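Local coordinates for DNA-entry nuclease (Competence-specific nuclease) (Streptococcus agalactiae ILRI112, PDB 4QGO), which probably cleaves DNA without sequence specificity, as a nuclease of the His-Me finger (beta-beta-alpha metal) clan linked to virulence, at residues Q28-G32 / I33-N37; S158-R161 / K162-Q166. The protein carries 1 engineered substitution. All coordinates share one frame; numbering follows the deposited sequence.

Contact 1. Residues Q28-G32 / I33-N37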
loop_
_atom_site.group_PDB
_atom_site.type_symbol
_atom_site.label_atom_id
_atom_site.label_comp_id
_atom_site.label_asym_id
_atom_site.label_seq_id
_atom_site.Cartn_x
_atom_site.Cartn_y
_atom_site.Cartn_z
ATOM N N GLN A 28 -6.617 15.431 2.706
ATOM C CA GLN A 28 -7.216 16.020 1.519
ATOM C C GLN A 28 -6.988 15.125 0.318
ATOM O O GLN A 28 -5.971 14.446 0.225
ATOM C CB GLN A 28 -6.660 17.415 1.256
ATOM C CG GLN A 28 -5.162 17.452 1.029
ATOM C CD GLN A 28 -4.635 18.864 0.904
ATOM O OE1 GLN A 28 -3.960 19.369 1.801
ATOM N NE2 GLN A 28 -4.940 19.508 -0.204
ATOM N N TYR A 29 -7.956 15.130 -0.590
ATOM C CA TYR A 29 -7.876 14.347 -1.813
ATOM C C TYR A 29 -7.104 15.139 -2.848
ATOM O O TYR A 29 -7.453 16.273 -3.163
ATOM C CB TYR A 29 -9.279 14.064 -2.322
ATOM C CG TYR A 29 -9.373 13.087 -3.469
ATOM C CD1 TYR A 29 -9.506 11.730 -3.227
ATOM C CD2 TYR A 29 -9.355 13.525 -4.791
ATOM C CE1 TYR A 29 -9.622 10.825 -4.265
ATOM C CE2 TYR A 29 -9.476 12.617 -5.847
ATOM C CZ TYR A 29 -9.607 11.275 -5.565
ATOM O OH TYR A 29 -9.733 10.368 -6.598
ATOM N N VAL A 30 -6.040 14.544 -3.364
ATOM C CA VAL A 30 -5.252 15.195 -4.386
ATOM C C VAL A 30 -4.632 14.139 -5.281
ATOM O O VAL A 30 -4.064 13.159 -4.797
ATOM C CB VAL A 30 -4.197 16.147 -3.770
ATOM C CG1 VAL A 30 -3.330 15.413 -2.778
ATOM C CG2 VAL A 30 -3.356 16.812 -4.842
ATOM N N ASN A 31 -4.736 14.337 -6.591
ATOM C CA ASN A 31 -4.121 13.423 -7.550
ATOM C C ASN A 31 -4.573 11.981 -7.356
ATOM O O ASN A 31 -3.772 11.063 -7.516
ATOM C CB ASN A 31 -2.590 13.459 -7.435
ATOM C CG ASN A 31 -2.001 14.823 -7.726
ATOM O OD1 ASN A 31 -1.350 15.425 -6.869
ATOM N ND2 ASN A 31 -2.188 15.299 -8.949
ATOM N N GLY A 32 -5.827 11.777 -6.962
ATOM C CA GLY A 32 -6.360 10.432 -6.856
ATOM C C GLY A 32 -6.116 9.743 -5.525
ATOM O O GLY A 32 -6.592 8.634 -5.309
ATOM N N ILE A 33 -5.399 10.395 -4.612
ATOM C CA ILE A 33 -5.097 9.774 -3.323
ATOM C C ILE A 33 -5.437 10.728 -2.179
ATOM O O ILE A 33 -5.813 11.874 -2.427
ATOM C CB ILE A 33 -3.631 9.262 -3.266
ATOM C CG1 ILE A 33 -2.602 10.363 -3.570
ATOM C CG2 ILE A 33 -3.446 8.144 -4.304
ATOM C CD1 ILE A 33 -2.358 11.371 -2.443
ATOM N N TYR A 34 -5.322 10.265 -0.937
ATOM C CA TYR A 34 -5.480 11.157 0.209
ATOM C C TYR A 34 -4.127 11.448 0.833
ATOM O O TYR A 34 -3.434 10.535 1.300
ATOM C CB TYR A 34 -6.444 10.564 1.247
ATOM C CG TYR A 34 -7.889 10.652 0.829
ATOM C CD1 TYR A 34 -8.641 11.787 1.103
ATOM C CD2 TYR A 34 -8.501 9.606 0.153
ATOM C CE1 TYR A 34 -9.964 11.879 0.703
ATOM C CE2 TYR A 34 -9.824 9.690 -0.251
ATOM C CZ TYR A 34 -10.549 10.826 0.034
ATOM O OH TYR A 34 -11.867 10.914 -0.361
ATOM N N GLU A 35 -3.756 12.720 0.823
ATOM C CA GLU A 35 -2.603 13.191 1.557
ATOM C C GLU A 35 -3.054 13.326 3.007
ATOM O O GLU A 35 -4.118 13.907 3.275
ATOM C CB GLU A 35 -2.164 14.541 0.998
ATOM C CG GLU A 35 -0.942 15.142 1.650
ATOM C CD GLU A 35 -0.624 16.532 1.114
ATOM O OE1 GLU A 35 0.053 17.305 1.826
ATOM O OE2 GLU A 35 -1.058 16.861 -0.013
ATOM N N LEU A 36 -2.271 12.776 3.935
ATOM C CA LEU A 36 -2.632 12.800 5.352
ATOM C C LEU A 36 -1.681 13.686 6.126
ATOM O O LEU A 36 -0.477 13.668 5.875
ATOM C CB LEU A 36 -2.526 11.387 5.940
ATOM C CG LEU A 36 -3.236 10.277 5.167
ATOM C CD1 LEU A 36 -3.066 8.959 5.912
ATOM C CD2 LEU A 36 -4.703 10.606 4.958
ATOM N N ASN A 37 -2.223 14.453 7.076
ATOM C CA ASN A 37 -1.370 15.208 8.000
ATOM C C ASN A 37 -0.369 16.117 7.280
ATOM O O ASN A 37 0.788 16.234 7.693
ATOM C CB ASN A 37 -0.624 14.237 8.934
ATOM C CG ASN A 37 -0.072 14.915 10.179
ATOM O OD1 ASN A 37 -0.722 15.763 10.782
ATOM N ND2 ASN A 37 1.136 14.525 10.571
#
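With CG anti to the backbone N in Tyr29 (chi1 -171°) and beside it in Tyr34 (chi1 -75°), the two rings of this non-hydrogen-bonded pair meet in a T-shaped stack. The edge of Tyr29 points at the face of Tyr34, the planes 75° apart, and Tyr29 CD1 comes within 3.5 Å of Tyr34 CZ. The pairs flanking it are hydrogen-bonded: Val30 N donates to Ile33 O (2.8 Å), Ile33 N to Val30 O (3.1 Å), and Gln28 and Glu35 exchange two backbone bonds. Their side chains occupy the other face of the hairpin, where, in one conformer of Glu35, its chain runs alongside Gln28 with amide and carboxylate planes nearly parallel, and Val30 CG1 lies 4.2 Å from Ile33 CD1. Branched Val30 and Ile33 suit extended backbone. A type I' turn, Val30 to Ile33, closes this tight two-residue hairpin; Asn31 and Gly32 both take positive phi, which these residue types tolerate well. Tyrosine suits its place because each hydroxyl also bonds Asp9, Tyr29 to the carboxylate and Tyr34 to the carbonyl. Strand 27-30 is one of two edge strands of the seven-stranded antiparallel sheet; strand 33-36 pairs onward with strand 201-207, and helix 12-22 packs against Tyr34 and Leu36.

Contact 2. Residues S158-R161 / K162-Q166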
loop_
_atom_site.group_PDB
_atom_site.type_symbol
_atom_site.label_atom_id
_atom_site.label_comp_id
_atom_site.label_asym_id
_atom_site.label_seq_id
_atom_site.Cartn_x
_atom_site.Cartn_y
_atom_site.Cartn_z
ATOM N N SER A 158 7.849 4.203 -6.472
ATOM C CA SER A 158 8.853 4.809 -7.332
ATOM C C SER A 158 9.604 5.935 -6.636
ATOM O O SER A 158 10.818 6.063 -6.820
ATOM C CB SER A 158 8.226 5.328 -8.621
ATOM O OG SER A 158 7.744 4.248 -9.401
ATOM N N LEU A 159 8.913 6.751 -5.840
ATOM C CA LEU A 159 9.611 7.793 -5.094
ATOM C C LEU A 159 10.633 7.186 -4.142
ATOM O O LEU A 159 11.754 7.690 -4.004
ATOM C CB LEU A 159 8.630 8.657 -4.287
ATOM C CG LEU A 159 7.636 9.490 -5.089
ATOM C CD1 LEU A 159 6.717 10.252 -4.131
ATOM C CD2 LEU A 159 8.353 10.450 -6.029
ATOM N N VAL A 160 10.242 6.106 -3.471
ATOM C CA VAL A 160 11.114 5.472 -2.491
ATOM C C VAL A 160 12.290 4.794 -3.190
ATOM O O VAL A 160 13.440 4.927 -2.769
ATOM C CB VAL A 160 10.354 4.437 -1.654
ATOM C CG1 VAL A 160 11.299 3.708 -0.721
ATOM C CG2 VAL A 160 9.267 5.129 -0.844
ATOM N N ARG A 161 11.991 4.098 -4.276
ATOM C CA ARG A 161 13.018 3.419 -5.058
ATOM C C ARG A 161 14.050 4.409 -5.572
ATOM O O ARG A 161 15.259 4.167 -5.472
ATOM C CB ARG A 161 12.343 2.707 -6.225
ATOM C CG ARG A 161 13.237 1.815 -7.022
ATOM C CD ARG A 161 12.447 1.046 -8.069
ATOM N NE ARG A 161 11.895 1.941 -9.083
ATOM C CZ ARG A 161 10.599 2.156 -9.264
ATOM N NH1 ARG A 161 9.708 1.533 -8.492
ATOM N NH2 ARG A 161 10.198 2.990 -10.219
ATOM N N LYS A 162 13.586 5.529 -6.112
ATOM C CA LYS A 162 14.506 6.528 -6.644
ATOM C C LYS A 162 15.379 7.126 -5.544
ATOM O O LYS A 162 16.566 7.386 -5.761
ATOM C CB LYS A 162 13.747 7.603 -7.425
ATOM C CG LYS A 162 13.229 7.074 -8.756
ATOM C CD LYS A 162 12.296 8.048 -9.451
ATOM C CE LYS A 162 11.763 7.437 -10.744
ATOM N NZ LYS A 162 10.951 8.414 -11.522
ATOM N N ALA A 163 14.803 7.320 -4.359
ATOM C CA ALA A 163 15.555 7.820 -3.213
ATOM C C ALA A 163 16.648 6.840 -2.793
ATOM O O ALA A 163 17.809 7.225 -2.583
ATOM C CB ALA A 163 14.603 8.102 -2.051
ATOM N N VAL A 164 16.283 5.570 -2.654
ATOM C CA VAL A 164 17.262 4.552 -2.293
ATOM C C VAL A 164 18.365 4.496 -3.350
ATOM O O VAL A 164 19.545 4.314 -3.017
ATOM C CB VAL A 164 16.600 3.160 -2.124
ATOM C CG1 VAL A 164 17.651 2.055 -2.071
ATOM C CG2 VAL A 164 15.733 3.137 -0.870
ATOM N N ASP A 165 17.992 4.703 -4.611
ATOM C CA ASP A 165 18.955 4.614 -5.707
ATOM C C ASP A 165 19.905 5.815 -5.723
ATOM O O ASP A 165 20.941 5.792 -6.400
ATOM C CB ASP A 165 18.223 4.424 -7.037
ATOM C CG ASP A 165 17.632 3.026 -7.172
ATOM O OD1 ASP A 165 17.984 2.167 -6.337
ATOM O OD2 ASP A 165 16.834 2.775 -8.103
ATOM N N GLN A 166 19.529 6.858 -4.990
ATOM C CA GLN A 166 20.378 8.029 -4.785
ATOM C C GLN A 166 21.131 7.913 -3.464
ATOM O O GLN A 166 21.608 8.913 -2.927
ATOM C CB GLN A 166 19.543 9.310 -4.788
ATOM C CG GLN A 166 18.930 9.670 -6.127
ATOM C CD GLN A 166 17.988 10.850 -6.028
ATOM O OE1 GLN A 166 17.423 11.119 -4.967
ATOM N NE2 GLN A 166 17.811 11.562 -7.135
#
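Arg161 and Asp165, one helical turn apart, lie side by side, their closest side-chain atoms being Arg161 CG and Asp165 OD2 at 3.9 Å. The aliphatic part of the arginine, not its charged end, makes this contact: Arg161 NE remains 5.1 Å from Asp165 OD2. With CG anti to the backbone N and a bend at chi3 (66°), the arginine folds back along the helix, and its NH2 donates to Ser158 OG at 2.9 Å. Lys162 lays its extended chain over the preceding turn, CG 3.3 Å from Ser158 O. Val160 CG1 and Val164 CG2 are 4.5 Å apart, and small Ala163 fits the buried surface beside them. Four i to i+4 backbone bonds hold the turns, the straightest from Val164 N to Val160 O (2.9 Å, 170°). Further out, Asn146 and the carbonyl of Asn154 bond Ser158 OG, while Arg75 forms a salt bridge and Tyr77 a hydrogen bond with Asp165 OD1. Val160 and Val164 pack on Leu70 and Val170 of the central sheet. The chemistry thus divides this amphipathic helix: Val160, Ala163 and Val164 face the strands, whereas the salt bridge from Arg75 would probably favour the ionised form of Asp165 and joins this part of the helix to a neighbouring loop.

Contacts 1 and 2 are both local and both partly buried, and they share no secondary-structure element. Their centres lie 21 Å apart and their nearest atoms about 9 Å, without touching. Contact 1 forms one border of the seven-stranded sheet; contact 2 belongs to helix 153-165, which packs on strands 66-70 and 170-177 of that same sheet. Half of the touching residues are buried in contact 2, against a quarter in contact 1. In the hairpin, backbone bonds cross between strands and aromatic edge-to-face packing adds to them; in the helix the bonds run along one element, and Val160, Ala163 and Val164 turn inward while charged chains lie along the more accessible side.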